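Local coordinates for protein alpha-toxin (Clostridium novyi, PDB 2VK9) that is a clostridial toxin of the large TcdA/TcdB-like family, represented here by its catalytic domain of the GT-A glycosyltransferase clan, at residues N308-A312 and K516-F521. Sequence-based numbering, arbitrary orientation.
Sequences NYWEA and KTHDEF
Residues 308-312 form one helical turn (A312 N to N308 O, 2.8 Å) that packs against residues 516-521, where K516 (phi/psi -94/65) and extended T517 (-117/158) lead into helix 518-523. T517 is its N-cap, OG1 accepting a weak hydrogen bond from E520 N at 3.3 Å. N308 brings OD1 to 3.1 Å from K516 CE and CB to 4.1 Å from F521 CZ. Y309, chi1 m, sets its edge to the face of F521, also m: centroids 5.4 Å apart and planes at 82° define a T-shaped pair. E311 (chi1 m, chi2 t) and K516 (m, m, t) bring OE1 and NZ to 3.0 Å, a hydrogen-bonded salt bridge. A312 CA lies 5.0 Å from K516 CA, the closest backbone approach, and 3.5 Å from K516 O in a CA-H...O contact; A312 CB is 3.6 Å from F521 CE1. The contact joins the start of helix 518-523 to the N-terminal turn of helix 307-321 in the GT-A-type catalytic domain. Y332 extends the aromatic cluster, H518 hydrogen-bonds E316, Y116 of helix 111-123 meets T517, and W310 packs on helix 338-349.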
ATOM      1  N   ASN A 308      -1.570  22.451   0.111  1.00 56.74           N
ATOM      2  CA  ASN A 308      -0.467  21.553  -0.188  1.00 55.45           C
ATOM      3  C   ASN A 308       0.734  22.296  -0.762  1.00 54.58           C
ATOM      4  O   ASN A 308       1.845  22.169  -0.238  1.00 54.89           O
ATOM      5  CB  ASN A 308      -0.914  20.448  -1.143  1.00 55.60           C
ATOM      6  CG  ASN A 308      -1.999  19.559  -0.553  1.00 55.70           C
ATOM      7  OD1 ASN A 308      -2.026  19.294   0.649  1.00 55.95           O
ATOM      8  ND2 ASN A 308      -2.898  19.089  -1.409  1.00 56.35           N
ATOM      9  N   TYR A 309       0.512  23.089  -1.812  1.00 53.18           N
ATOM     10  CA  TYR A 309       1.596  23.833  -2.467  1.00 51.67           C
ATOM     11  C   TYR A 309       2.227  24.878  -1.554  1.00 50.54           C
ATOM     12  O   TYR A 309       3.417  25.150  -1.650  1.00 50.44           O
ATOM     13  CB  TYR A 309       1.125  24.475  -3.775  1.00 51.94           C
ATOM     14  CG  TYR A 309       0.597  23.500  -4.810  1.00 52.26           C
ATOM     15  CD1 TYR A 309       1.090  22.194  -4.891  1.00 52.48           C
ATOM     16  CD2 TYR A 309      -0.380  23.888  -5.726  1.00 52.94           C
ATOM     17  CE1 TYR A 309       0.606  21.296  -5.837  1.00 52.41           C
ATOM     18  CE2 TYR A 309      -0.871  22.997  -6.685  1.00 52.72           C
ATOM     19  CZ  TYR A 309      -0.367  21.706  -6.730  1.00 52.73           C
ATOM     20  OH  TYR A 309      -0.837  20.819  -7.664  1.00 53.03           O
ATOM     21  N   TRP A 310       1.425  25.451  -0.664  1.00 49.30           N
ATOM     22  CA  TRP A 310       1.925  26.371   0.359  1.00 47.99           C
ATOM     23  C   TRP A 310       2.953  25.666   1.256  1.00 47.30           C
ATOM     24  O   TRP A 310       4.062  26.173   1.470  1.00 46.84           O
ATOM     25  CB  TRP A 310       0.742  26.962   1.159  1.00 47.81           C
ATOM     26  CG  TRP A 310       1.103  27.694   2.420  1.00 47.44           C
ATOM     27  CD1 TRP A 310       0.773  27.331   3.695  1.00 47.63           C
ATOM     28  CD2 TRP A 310       1.859  28.913   2.535  1.00 47.15           C
ATOM     29  NE1 TRP A 310       1.279  28.242   4.599  1.00 47.67           N
ATOM     30  CE2 TRP A 310       1.953  29.219   3.914  1.00 47.02           C
ATOM     31  CE3 TRP A 310       2.469  29.769   1.610  1.00 47.15           C
ATOM     32  CZ2 TRP A 310       2.631  30.341   4.389  1.00 46.99           C
ATOM     33  CZ3 TRP A 310       3.144  30.888   2.084  1.00 47.61           C
ATOM     34  CH2 TRP A 310       3.215  31.164   3.465  1.00 47.41           C
ATOM     35  N   GLU A 311       2.591  24.480   1.747  1.00 46.51           N
ATOM     36  CA  GLU A 311       3.462  23.710   2.628  1.00 45.70           C
ATOM     37  C   GLU A 311       4.674  23.176   1.882  1.00 44.97           C
ATOM     38  O   GLU A 311       5.782  23.155   2.428  1.00 45.00           O
ATOM     39  CB  GLU A 311       2.693  22.585   3.305  1.00 45.88           C
ATOM     40  CG  GLU A 311       1.601  23.087   4.240  1.00 46.86           C
ATOM     41  CD  GLU A 311       0.614  22.004   4.656  1.00 48.09           C
ATOM     42  OE1 GLU A 311       0.444  21.007   3.919  1.00 48.15           O
ATOM     43  OE2 GLU A 311      -0.007  22.162   5.727  1.00 49.31           O
ATOM     44  N   ALA A 312       4.473  22.766   0.631  1.00 43.74           N
ATOM     45  CA  ALA A 312       5.596  22.411  -0.233  1.00 42.76           C
ATOM     46  C   ALA A 312       6.604  23.557  -0.278  1.00 42.09           C
ATOM     47  O   ALA A 312       7.804  23.346  -0.103  1.00 42.07           O
ATOM     48  CB  ALA A 312       5.114  22.067  -1.626  1.00 42.67           C
ATOM     49  N   LYS A 516       4.588  16.518   1.316  1.00 35.90           N
ATOM     50  CA  LYS A 516       4.379  17.567   0.325  1.00 36.92           C
ATOM     51  C   LYS A 516       5.684  17.866  -0.408  1.00 37.61           C
ATOM     52  O   LYS A 516       6.261  18.953  -0.296  1.00 37.74           O
ATOM     53  CB  LYS A 516       3.785  18.827   0.968  1.00 37.00           C
ATOM     54  CG  LYS A 516       2.618  18.600   1.936  1.00 37.53           C
ATOM     55  CD  LYS A 516       1.513  17.718   1.343  1.00 38.74           C
ATOM     56  CE  LYS A 516       0.213  17.785   2.146  1.00 38.95           C
ATOM     57  NZ  LYS A 516       0.416  17.977   3.610  1.00 38.58           N
ATOM     58  N   THR A 517       6.154  16.877  -1.155  1.00 38.50           N
ATOM     59  CA  THR A 517       7.455  16.957  -1.793  1.00 39.29           C
ATOM     60  C   THR A 517       7.280  16.912  -3.296  1.00 40.36           C
ATOM     61  O   THR A 517       6.268  16.415  -3.792  1.00 40.58           O
ATOM     62  CB  THR A 517       8.345  15.788  -1.371  1.00 39.03           C
ATOM     63  OG1 THR A 517       7.769  14.571  -1.844  1.00 38.73           O
ATOM     64  CG2 THR A 517       8.458  15.722   0.133  1.00 38.57           C
ATOM     65  N   HIS A 518       8.271  17.416  -4.017  1.00 41.62           N
ATOM     66  CA  HIS A 518       8.219  17.441  -5.474  1.00 43.11           C
ATOM     67  C   HIS A 518       7.947  16.071  -6.078  1.00 44.44           C
ATOM     68  O   HIS A 518       7.057  15.931  -6.911  1.00 44.69           O
ATOM     69  CB  HIS A 518       9.505  18.029  -6.052  1.00 42.83           C
ATOM     70  CG  HIS A 518       9.762  19.434  -5.622  1.00 42.16           C
ATOM     71  ND1 HIS A 518      10.974  20.058  -5.812  1.00 42.17           N
ATOM     72  CD2 HIS A 518       8.968  20.333  -4.993  1.00 41.71           C
ATOM     73  CE1 HIS A 518      10.911  21.287  -5.332  1.00 42.16           C
ATOM     74  NE2 HIS A 518       9.707  21.475  -4.822  1.00 41.90           N
ATOM     75  N   ASP A 519       8.704  15.063  -5.650  1.00 46.14           N
ATOM     76  CA  ASP A 519       8.550  13.720  -6.191  1.00 47.91           C
ATOM     77  C   ASP A 519       7.190  13.114  -5.837  1.00 49.13           C
ATOM     78  O   ASP A 519       6.703  12.242  -6.541  1.00 49.15           O
ATOM     79  CB  ASP A 519       9.700  12.807  -5.743  1.00 48.01           C
ATOM     80  CG  ASP A 519      10.988  13.030  -6.541  1.00 48.43           C
ATOM     81  OD1 ASP A 519      11.309  14.191  -6.881  1.00 49.56           O
ATOM     82  OD2 ASP A 519      11.696  12.037  -6.818  1.00 48.44           O
ATOM     83  N   GLU A 520       6.572  13.585  -4.761  1.00 50.95           N
ATOM     84  CA  GLU A 520       5.255  13.090  -4.387  1.00 53.11           C
ATOM     85  C   GLU A 520       4.152  13.669  -5.263  1.00 54.45           C
ATOM     86  O   GLU A 520       3.197  12.970  -5.615  1.00 54.55           O
ATOM     87  CB  GLU A 520       4.951  13.402  -2.933  1.00 53.14           C
ATOM     88  CG  GLU A 520       4.415  12.205  -2.168  1.00 54.64           C
ATOM     89  CD  GLU A 520       3.057  11.725  -2.638  1.00 55.46           C
ATOM     90  OE1 GLU A 520       2.964  10.583  -3.144  1.00 55.92           O
ATOM     91  OE2 GLU A 520       2.083  12.487  -2.485  1.00 56.58           O
ATOM     92  N   PHE A 521       4.280  14.951  -5.596  1.00 56.20           N
ATOM     93  CA  PHE A 521       3.345  15.602  -6.496  1.00 58.00           C
ATOM     94  C   PHE A 521       3.479  15.058  -7.905  1.00 59.89           C
ATOM     95  O   PHE A 521       2.505  15.039  -8.658  1.00 60.34           O
ATOM     96  CB  PHE A 521       3.543  17.116  -6.493  1.00 57.56           C
ATOM     97  CG  PHE A 521       3.195  17.763  -5.191  1.00 56.52           C
ATOM     98  CD1 PHE A 521       4.006  18.745  -4.655  1.00 55.61           C
ATOM     99  CD2 PHE A 521       2.059  17.379  -4.490  1.00 56.07           C
ATOM    100  CE1 PHE A 521       3.688  19.345  -3.444  1.00 55.59           C
ATOM    101  CE2 PHE A 521       1.734  17.969  -3.279  1.00 55.66           C
ATOM    102  CZ  PHE A 521       2.552  18.955  -2.755  1.00 55.60           C
TER